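Local coordinates for GTP cyclohydrolase 1 type 2 homolog (Thermus thermophilus, PDB 2YYB), which is of unknown function but belongs to the GTP cyclohydrolase I type 2/NIF3 family and probably binds divalent metal ions, at residues G27-G32 against G66-K71; D59-H64 against I91-A96. All coordinates share one frame; numbering follows the deposited sequence.

Contact 1: G27-G32 against G66-K71; sequences GLQVEG and GLFWGK
Gln29 and Leu67 make the polar link between strand 27-30, outermost in the sheet of this chain, and the loop 66-71. The backbone N of Leu67 donates to Gln29 OE1 at 2.6 Å. The bond is fairly straight, with an N-H...O angle of 162°. It lies in the plane of the side-chain carbonyl and uses one of the oxygen's lone pairs. Gln29 CG stands anti to its own carbonyl carbon (chi1 -56°), and the chain is extended beyond it. This carries the amide across to the loop. The other end of the amide is held as well, because NE2 donates to Leu25 O. The two bonds together should fix the rotation of the amide.

Two further contacts are made by packing. Phe68 and Gln29 slide past each other in opposite directions, with the ring and amide planes 62° apart. Phe68 CD2 is 4.0 Å from Gln29 CD. The same ring has Gln29 O at its edge, near its plane, 3.8 Å from Phe68 CE2. Beside this pair, Val30 CG2 meets Leu67 CD1 at 4.1 Å. A leucine in place of Gln29 would probably leave Leu67 N without its acceptor and break the tie from the Gln29 amide to Leu25 O, leaving the loop less firmly held.

Leu67 also packs on Leu93, and Ile75 of a second subunit packs on both Val30 and Phe68. The backbone of Gln29 and Glu31 is hydrogen-bonded to that subunit.

On strand 27-30, Gln29 and Val30 both face Leu93 of the neighbouring antiparallel strand. This is a classic beta bulge. The arrangement is thus a bulged strand whose glutamine side chain binds the backbone of the loop between strand 60-63 and helix 77-88.

Contact 2: D59-H64 against I91-A96; sequences DFLIVH and INLYAA
Tyr94 lies beside Phe60 on one face of a parallel strand pair and has the most surface buried here. The two side chains point the same way. Their rings are near parallel, at 28°, but slid apart with centroids 5.8 Å from each other, so overlap is slight. The closer touch is Phe60 CE2 on Tyr94 CB, at 3.6 Å. Tyr94 CG is anti to its backbone N (chi1 -174°), and the ring leads away from strand 60-63. Its hydroxyl is hydrogen-bonded to Asp11 in helix 3-13, the helix that covers this face.

Asn92 sits at the start of the pair and grips Asp59 O twice. Asn92 N is 2.8 Å from Asp59 O, and Asn92 ND2 is 3.0 Å from the same Asp59 O. The two donors come from opposite faces of the carbonyl plane. The amide is shared further: ND2 also donates to Lys33 O, and OD1 accepts from Gly32 N. Asn92 CB packs against Phe60 CD1 at 3.6 Å.

Leu61 lies on the other face. Leu61 CB meets Ile91 CG2, and Leu61 CG lies 4.0 Å from Leu93 CD1. Val63 and Ala95 continue this face. Phe50 of helix 47-55 packs on Leu61 and Leu93. The backbone of Leu61 is bonded both ways, N to Asn92 O and O to Tyr94 N. Val63 repeats the pattern with Tyr94 O and Ala96 N.

At the far end, His64 ND1 makes a weak hydrogen bond to Ala96 O at 2.9 Å. His64 is a predicted ligand of a divalent metal. The pair forms the two strands of a beta-alpha-beta unit, joined through helix 77-88, with the predicted metal site at their C-terminal end.

Strand 92-95 joins the two contacts, whose centres lie about 9 Å apart. In contact 2 it pairs with strand 60-63; on its other side it pairs antiparallel with strand 27-30 of contact 1. Gln29 N lies 2.7 Å from Leu93 O, a probable hydrogen bond. Gln29 also packs on Ala95. The chain leaves contact 2 at His64 and enters contact 1 two residues later at Gly66. Contact 2 holds His64, a predicted metal ligand; contact 1 begins just after His65, another predicted ligand. The His64 side chain comes within about 3 Å of those of Asp101 and Glu214 (nearest atoms), which are predicted ligands too.

Contact 1: G27-G32 against G66-K71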
ATOM      1  N   GLY A  27      17.817  -8.742 -17.823  1.00 41.74           N
ATOM      2  CA  GLY A  27      19.268  -8.642 -17.909  1.00 38.68           C
ATOM      3  C   GLY A  27      19.931  -9.976 -17.617  1.00 36.58           C
ATOM      4  O   GLY A  27      19.311 -11.019 -17.773  1.00 36.37           O
ATOM      5  N   LEU A  28      21.189  -9.947 -17.196  1.00 35.69           N
ATOM      6  CA  LEU A  28      21.904 -11.177 -16.880  1.00 36.13           C
ATOM      7  C   LEU A  28      21.382 -11.746 -15.568  1.00 36.12           C
ATOM      8  O   LEU A  28      21.587 -11.156 -14.515  1.00 37.47           O
ATOM      9  CB  LEU A  28      23.412 -10.915 -16.757  1.00 34.17           C
ATOM     10  CG  LEU A  28      24.303 -12.132 -16.473  1.00 33.30           C
ATOM     11  CD1 LEU A  28      24.324 -13.091 -17.653  1.00 31.62           C
ATOM     12  CD2 LEU A  28      25.702 -11.649 -16.191  1.00 33.33           C
ATOM     13  N   GLN A  29      20.722 -12.897 -15.625  1.00 35.28           N
ATOM     14  CA  GLN A  29      20.178 -13.506 -14.419  1.00 34.46           C
ATOM     15  C   GLN A  29      21.141 -14.483 -13.770  1.00 33.28           C
ATOM     16  O   GLN A  29      21.139 -14.617 -12.562  1.00 34.13           O
ATOM     17  CB  GLN A  29      18.858 -14.223 -14.719  1.00 34.94           C
ATOM     18  CG  GLN A  29      17.804 -13.339 -15.351  1.00 33.71           C
ATOM     19  CD  GLN A  29      16.394 -13.904 -15.186  1.00 34.08           C
ATOM     20  OE1 GLN A  29      16.179 -15.117 -15.305  1.00 30.39           O
ATOM     21  NE2 GLN A  29      15.428 -13.023 -14.921  1.00 30.56           N
ATOM     22  N   VAL A  30      21.937 -15.187 -14.570  1.00 32.25           N
ATOM     23  CA  VAL A  30      22.912 -16.126 -14.027  1.00 29.93           C
ATOM     24  C   VAL A  30      24.205 -15.982 -14.800  1.00 30.65           C
ATOM     25  O   VAL A  30      24.224 -16.051 -16.028  1.00 30.70           O
ATOM     26  CB  VAL A  30      22.430 -17.602 -14.099  1.00 30.17           C
ATOM     27  CG1 VAL A  30      23.493 -18.523 -13.505  1.00 27.94           C
ATOM     28  CG2 VAL A  30      21.122 -17.771 -13.339  1.00 27.75           C
ATOM     29  N   GLU A  31      25.290 -15.768 -14.070  1.00 31.15           N
ATOM     30  CA  GLU A  31      26.601 -15.584 -14.670  1.00 31.25           C
ATOM     31  C   GLU A  31      27.249 -16.920 -15.064  1.00 32.00           C
ATOM     32  O   GLU A  31      27.049 -17.931 -14.397  1.00 31.60           O
ATOM     33  CB  GLU A  31      27.477 -14.804 -13.686  1.00 30.62           C
ATOM     34  CG  GLU A  31      28.908 -14.538 -14.135  1.00 29.86           C
ATOM     35  CD  GLU A  31      29.742 -13.923 -13.014  1.00 29.09           C
ATOM     36  OE1 GLU A  31      29.488 -12.756 -12.656  1.00 28.37           O
ATOM     37  OE2 GLU A  31      30.637 -14.612 -12.476  1.00 28.30           O
ATOM     38  N   GLY A  32      28.002 -16.898 -16.171  1.00 33.74           N
ATOM     39  CA  GLY A  32      28.702 -18.067 -16.698  1.00 31.42           C
ATOM     40  C   GLY A  32      30.081 -17.656 -17.204  1.00 31.89           C
ATOM     41  O   GLY A  32      30.676 -16.716 -16.670  1.00 31.75           O
ATOM     42  N   GLY A  66      12.506 -15.717 -17.953  1.00 32.43           N
ATOM     43  CA  GLY A  66      13.590 -16.139 -17.089  1.00 31.17           C
ATOM     44  C   GLY A  66      13.247 -16.810 -15.772  1.00 32.55           C
ATOM     45  O   GLY A  66      12.153 -17.317 -15.573  1.00 32.14           O
ATOM     46  N   LEU A  67      14.198 -16.791 -14.851  1.00 34.58           N
ATOM     47  CA  LEU A  67      14.036 -17.438 -13.559  1.00 38.65           C
ATOM     48  C   LEU A  67      13.476 -16.604 -12.426  1.00 42.66           C
ATOM     49  O   LEU A  67      12.897 -17.150 -11.489  1.00 43.30           O
ATOM     50  CB  LEU A  67      15.376 -17.997 -13.099  1.00 37.97           C
ATOM     51  CG  LEU A  67      15.975 -19.154 -13.884  1.00 36.94           C
ATOM     52  CD1 LEU A  67      17.351 -19.450 -13.332  1.00 36.97           C
ATOM     53  CD2 LEU A  67      15.074 -20.367 -13.782  1.00 33.85           C
ATOM     54  N   PHE A  68      13.644 -15.290 -12.505  1.00 46.59           N
ATOM     55  CA  PHE A  68      13.196 -14.415 -11.439  1.00 50.74           C
ATOM     56  C   PHE A  68      11.975 -13.546 -11.728  1.00 54.37           C
ATOM     57  O   PHE A  68      11.827 -13.006 -12.823  1.00 55.94           O
ATOM     58  CB  PHE A  68      14.375 -13.547 -11.010  1.00 49.93           C
ATOM     59  CG  PHE A  68      15.548 -14.341 -10.513  1.00 51.18           C
ATOM     60  CD1 PHE A  68      15.452 -15.084  -9.340  1.00 50.58           C
ATOM     61  CD2 PHE A  68      16.730 -14.394 -11.241  1.00 49.60           C
ATOM     62  CE1 PHE A  68      16.509 -15.862  -8.909  1.00 49.40           C
ATOM     63  CE2 PHE A  68      17.793 -15.177 -10.808  1.00 47.76           C
ATOM     64  CZ  PHE A  68      17.681 -15.908  -9.649  1.00 48.38           C
ATOM     65  N   TRP A  69      11.106 -13.413 -10.725  1.00 57.72           N
ATOM     66  CA  TRP A  69       9.897 -12.610 -10.846  1.00 60.35           C
ATOM     67  C   TRP A  69       9.580 -11.854  -9.554  1.00 60.83           C
ATOM     68  O   TRP A  69       8.418 -11.687  -9.218  1.00 61.54           O
ATOM     69  CB  TRP A  69       8.698 -13.498 -11.212  1.00 62.02           C
ATOM     70  CG  TRP A  69       8.928 -14.402 -12.397  1.00 64.86           C
ATOM     71  CD1 TRP A  69       9.431 -15.676 -12.372  1.00 65.78           C
ATOM     72  CD2 TRP A  69       8.699 -14.088 -13.782  1.00 65.84           C
ATOM     73  NE1 TRP A  69       9.529 -16.172 -13.653  1.00 66.06           N
ATOM     74  CE2 TRP A  69       9.088 -15.221 -14.538  1.00 65.77           C
ATOM     75  CE3 TRP A  69       8.202 -12.962 -14.458  1.00 67.38           C
ATOM     76  CZ2 TRP A  69       8.997 -15.262 -15.937  1.00 66.07           C
ATOM     77  CZ3 TRP A  69       8.109 -13.003 -15.864  1.00 67.90           C
ATOM     78  CH2 TRP A  69       8.507 -14.150 -16.581  1.00 67.26           C
ATOM     79  N   GLY A  70      10.602 -11.394  -8.837  1.00 61.54           N
ATOM     80  CA  GLY A  70      10.363 -10.673  -7.593  1.00 62.93           C
ATOM     81  C   GLY A  70      10.155 -11.604  -6.399  1.00 64.83           C
ATOM     82  O   GLY A  70      10.371 -11.229  -5.244  1.00 63.93           O
ATOM     83  N   LYS A  71       9.719 -12.827  -6.686  1.00 66.33           N
ATOM     84  CA  LYS A  71       9.487 -13.843  -5.657  1.00 66.29           C
ATOM     85  C   LYS A  71      10.801 -14.570  -5.373  1.00 65.63           C
ATOM     86  O   LYS A  71      11.319 -15.287  -6.236  1.00 66.62           O
ATOM     87  CB  LYS A  71       8.462 -14.872  -6.147  1.00 67.53           C
ATOM     88  CG  LYS A  71       8.831 -15.504  -7.494  1.00 68.03           C
ATOM     89  CD  LYS A  71       7.999 -16.741  -7.801  1.00 68.69           C
ATOM     90  CE  LYS A  71       8.336 -17.301  -9.187  1.00 69.01           C
ATOM     91  NZ  LYS A  71       9.791 -17.609  -9.357  1.00 66.82           N
TER

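Contact 2: D59-H64 against I91-A96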
ATOM      1  N   ASP A  59      27.030 -20.761 -24.784  1.00 35.34           N
ATOM      2  CA  ASP A  59      27.734 -20.016 -23.723  1.00 34.79           C
ATOM      3  C   ASP A  59      26.863 -18.899 -23.163  1.00 33.63           C
ATOM      4  O   ASP A  59      26.987 -18.511 -22.005  1.00 33.48           O
ATOM      5  CB  ASP A  59      29.023 -19.355 -24.252  1.00 34.72           C
ATOM      6  CG  ASP A  59      30.040 -20.356 -24.711  1.00 37.31           C
ATOM      7  OD1 ASP A  59      30.270 -21.335 -23.967  1.00 39.01           O
ATOM      8  OD2 ASP A  59      30.613 -20.167 -25.803  1.00 37.60           O
ATOM      9  N   PHE A  60      25.994 -18.375 -24.011  1.00 31.47           N
ATOM     10  CA  PHE A  60      25.145 -17.263 -23.645  1.00 31.12           C
ATOM     11  C   PHE A  60      23.723 -17.572 -24.081  1.00 31.73           C
ATOM     12  O   PHE A  60      23.382 -17.424 -25.257  1.00 33.23           O
ATOM     13  CB  PHE A  60      25.653 -16.013 -24.357  1.00 28.95           C
ATOM     14  CG  PHE A  60      25.181 -14.737 -23.755  1.00 26.73           C
ATOM     15  CD1 PHE A  60      25.929 -14.103 -22.769  1.00 24.22           C
ATOM     16  CD2 PHE A  60      23.988 -14.155 -24.180  1.00 23.96           C
ATOM     17  CE1 PHE A  60      25.483 -12.889 -22.210  1.00 25.04           C
ATOM     18  CE2 PHE A  60      23.546 -12.956 -23.628  1.00 21.79           C
ATOM     19  CZ  PHE A  60      24.290 -12.321 -22.643  1.00 22.86           C
ATOM     20  N   LEU A  61      22.913 -18.015 -23.124  1.00 31.54           N
ATOM     21  CA  LEU A  61      21.507 -18.371 -23.352  1.00 30.30           C
ATOM     22  C   LEU A  61      20.587 -17.181 -23.103  1.00 31.13           C
ATOM     23  O   LEU A  61      20.606 -16.567 -22.021  1.00 30.72           O
ATOM     24  CB  LEU A  61      21.103 -19.523 -22.426  1.00 27.11           C
ATOM     25  CG  LEU A  61      19.685 -20.037 -22.572  1.00 26.34           C
ATOM     26  CD1 LEU A  61      19.388 -20.280 -24.043  1.00 27.26           C
ATOM     27  CD2 LEU A  61      19.506 -21.303 -21.778  1.00 24.49           C
ATOM     28  N   ILE A  62      19.803 -16.846 -24.123  1.00 31.01           N
ATOM     29  CA  ILE A  62      18.859 -15.743 -24.048  1.00 31.69           C
ATOM     30  C   ILE A  62      17.437 -16.307 -23.997  1.00 31.62           C
ATOM     31  O   ILE A  62      17.051 -17.099 -24.860  1.00 32.27           O
ATOM     32  CB  ILE A  62      18.987 -14.851 -25.288  1.00 33.02           C
ATOM     33  CG1 ILE A  62      20.407 -14.268 -25.346  1.00 32.35           C
ATOM     34  CG2 ILE A  62      17.875 -13.779 -25.281  1.00 31.60           C
ATOM     35  CD1 ILE A  62      20.701 -13.435 -26.566  1.00 27.39           C
ATOM     36  N   VAL A  63      16.661 -15.914 -22.993  1.00 30.63           N
ATOM     37  CA  VAL A  63      15.284 -16.396 -22.891  1.00 30.75           C
ATOM     38  C   VAL A  63      14.315 -15.236 -22.648  1.00 32.65           C
ATOM     39  O   VAL A  63      14.697 -14.201 -22.085  1.00 30.81           O
ATOM     40  CB  VAL A  63      15.132 -17.437 -21.752  1.00 29.53           C
ATOM     41  CG1 VAL A  63      16.026 -18.645 -22.034  1.00 25.62           C
ATOM     42  CG2 VAL A  63      15.467 -16.788 -20.399  1.00 25.80           C
ATOM     43  N   HIS A  64      13.065 -15.411 -23.085  1.00 34.89           N
ATOM     44  CA  HIS A  64      12.039 -14.376 -22.908  1.00 35.45           C
ATOM     45  C   HIS A  64      11.477 -14.490 -21.490  1.00 35.36           C
ATOM     46  O   HIS A  64      11.197 -13.477 -20.841  1.00 34.22           O
ATOM     47  CB  HIS A  64      10.919 -14.545 -23.946  1.00 36.80           C
ATOM     48  CG  HIS A  64       9.837 -13.501 -23.860  1.00 40.44           C
ATOM     49  ND1 HIS A  64      10.082 -12.152 -24.012  1.00 42.13           N
ATOM     50  CD2 HIS A  64       8.507 -13.611 -23.620  1.00 41.22           C
ATOM     51  CE1 HIS A  64       8.956 -11.478 -23.862  1.00 41.12           C
ATOM     52  NE2 HIS A  64       7.984 -12.339 -23.620  1.00 43.64           N
ATOM     53  N   ILE A  91      27.315 -21.677 -18.618  1.00 29.61           N
ATOM     54  CA  ILE A  91      26.290 -20.980 -19.386  1.00 29.74           C
ATOM     55  C   ILE A  91      25.804 -19.683 -18.735  1.00 29.77           C
ATOM     56  O   ILE A  91      25.456 -19.668 -17.556  1.00 31.03           O
ATOM     57  CB  ILE A  91      25.078 -21.915 -19.605  1.00 29.41           C
ATOM     58  CG1 ILE A  91      25.534 -23.160 -20.360  1.00 27.16           C
ATOM     59  CG2 ILE A  91      23.942 -21.163 -20.333  1.00 30.89           C
ATOM     60  CD1 ILE A  91      24.525 -24.289 -20.414  1.00 26.14           C
ATOM     61  N   ASN A  92      25.799 -18.599 -19.504  1.00 28.46           N
ATOM     62  CA  ASN A  92      25.317 -17.314 -19.012  1.00 28.33           C
ATOM     63  C   ASN A  92      23.823 -17.302 -19.331  1.00 28.59           C
ATOM     64  O   ASN A  92      23.428 -17.719 -20.421  1.00 28.86           O
ATOM     65  CB  ASN A  92      25.972 -16.149 -19.754  1.00 27.33           C
ATOM     66  CG  ASN A  92      27.435 -15.979 -19.423  1.00 28.09           C
ATOM     67  OD1 ASN A  92      27.812 -15.566 -18.321  1.00 27.62           O
ATOM     68  ND2 ASN A  92      28.277 -16.282 -20.392  1.00 29.61           N
ATOM     69  N   LEU A  93      22.999 -16.846 -18.384  1.00 27.36           N
ATOM     70  CA  LEU A  93      21.551 -16.771 -18.588  1.00 24.60           C
ATOM     71  C   LEU A  93      21.161 -15.315 -18.614  1.00 25.47           C
ATOM     72  O   LEU A  93      21.338 -14.612 -17.609  1.00 24.40           O
ATOM     73  CB  LEU A  93      20.770 -17.448 -17.458  1.00 20.85           C
ATOM     74  CG  LEU A  93      19.272 -17.538 -17.778  1.00 19.35           C
ATOM     75  CD1 LEU A  93      19.069 -18.407 -19.013  1.00 16.25           C
ATOM     76  CD2 LEU A  93      18.503 -18.105 -16.608  1.00 19.09           C
ATOM     77  N   TYR A  94      20.653 -14.873 -19.767  1.00 25.48           N
ATOM     78  CA  TYR A  94      20.215 -13.492 -19.970  1.00 27.29           C
ATOM     79  C   TYR A  94      18.701 -13.510 -20.263  1.00 30.03           C
ATOM     80  O   TYR A  94      18.237 -14.137 -21.236  1.00 31.95           O
ATOM     81  CB  TYR A  94      20.968 -12.860 -21.149  1.00 26.25           C
ATOM     82  CG  TYR A  94      20.684 -11.388 -21.329  1.00 27.30           C
ATOM     83  CD1 TYR A  94      21.446 -10.435 -20.673  1.00 29.59           C
ATOM     84  CD2 TYR A  94      19.631 -10.951 -22.123  1.00 28.39           C
ATOM     85  CE1 TYR A  94      21.170  -9.061 -20.802  1.00 33.44           C
ATOM     86  CE2 TYR A  94      19.341  -9.595 -22.266  1.00 31.51           C
ATOM     87  CZ  TYR A  94      20.117  -8.649 -21.605  1.00 33.49           C
ATOM     88  OH  TYR A  94      19.881  -7.297 -21.771  1.00 34.08           O
ATOM     89  N   ALA A  95      17.927 -12.826 -19.431  1.00 30.48           N
ATOM     90  CA  ALA A  95      16.483 -12.813 -19.616  1.00 32.92           C
ATOM     91  C   ALA A  95      15.977 -11.443 -20.085  1.00 34.41           C
ATOM     92  O   ALA A  95      16.426 -10.400 -19.596  1.00 34.74           O
ATOM     93  CB  ALA A  95      15.782 -13.243 -18.293  1.00 30.40           C
ATOM     94  N   ALA A  96      15.052 -11.462 -21.043  1.00 35.59           N
ATOM     95  CA  ALA A  96      14.459 -10.237 -21.596  1.00 38.59           C
ATOM     96  C   ALA A  96      12.949 -10.446 -21.740  1.00 40.15           C
ATOM     97  O   ALA A  96      12.494 -11.125 -22.662  1.00 38.16           O
ATOM     98  CB  ALA A  96      15.081  -9.909 -22.958  1.00 37.63           C
TER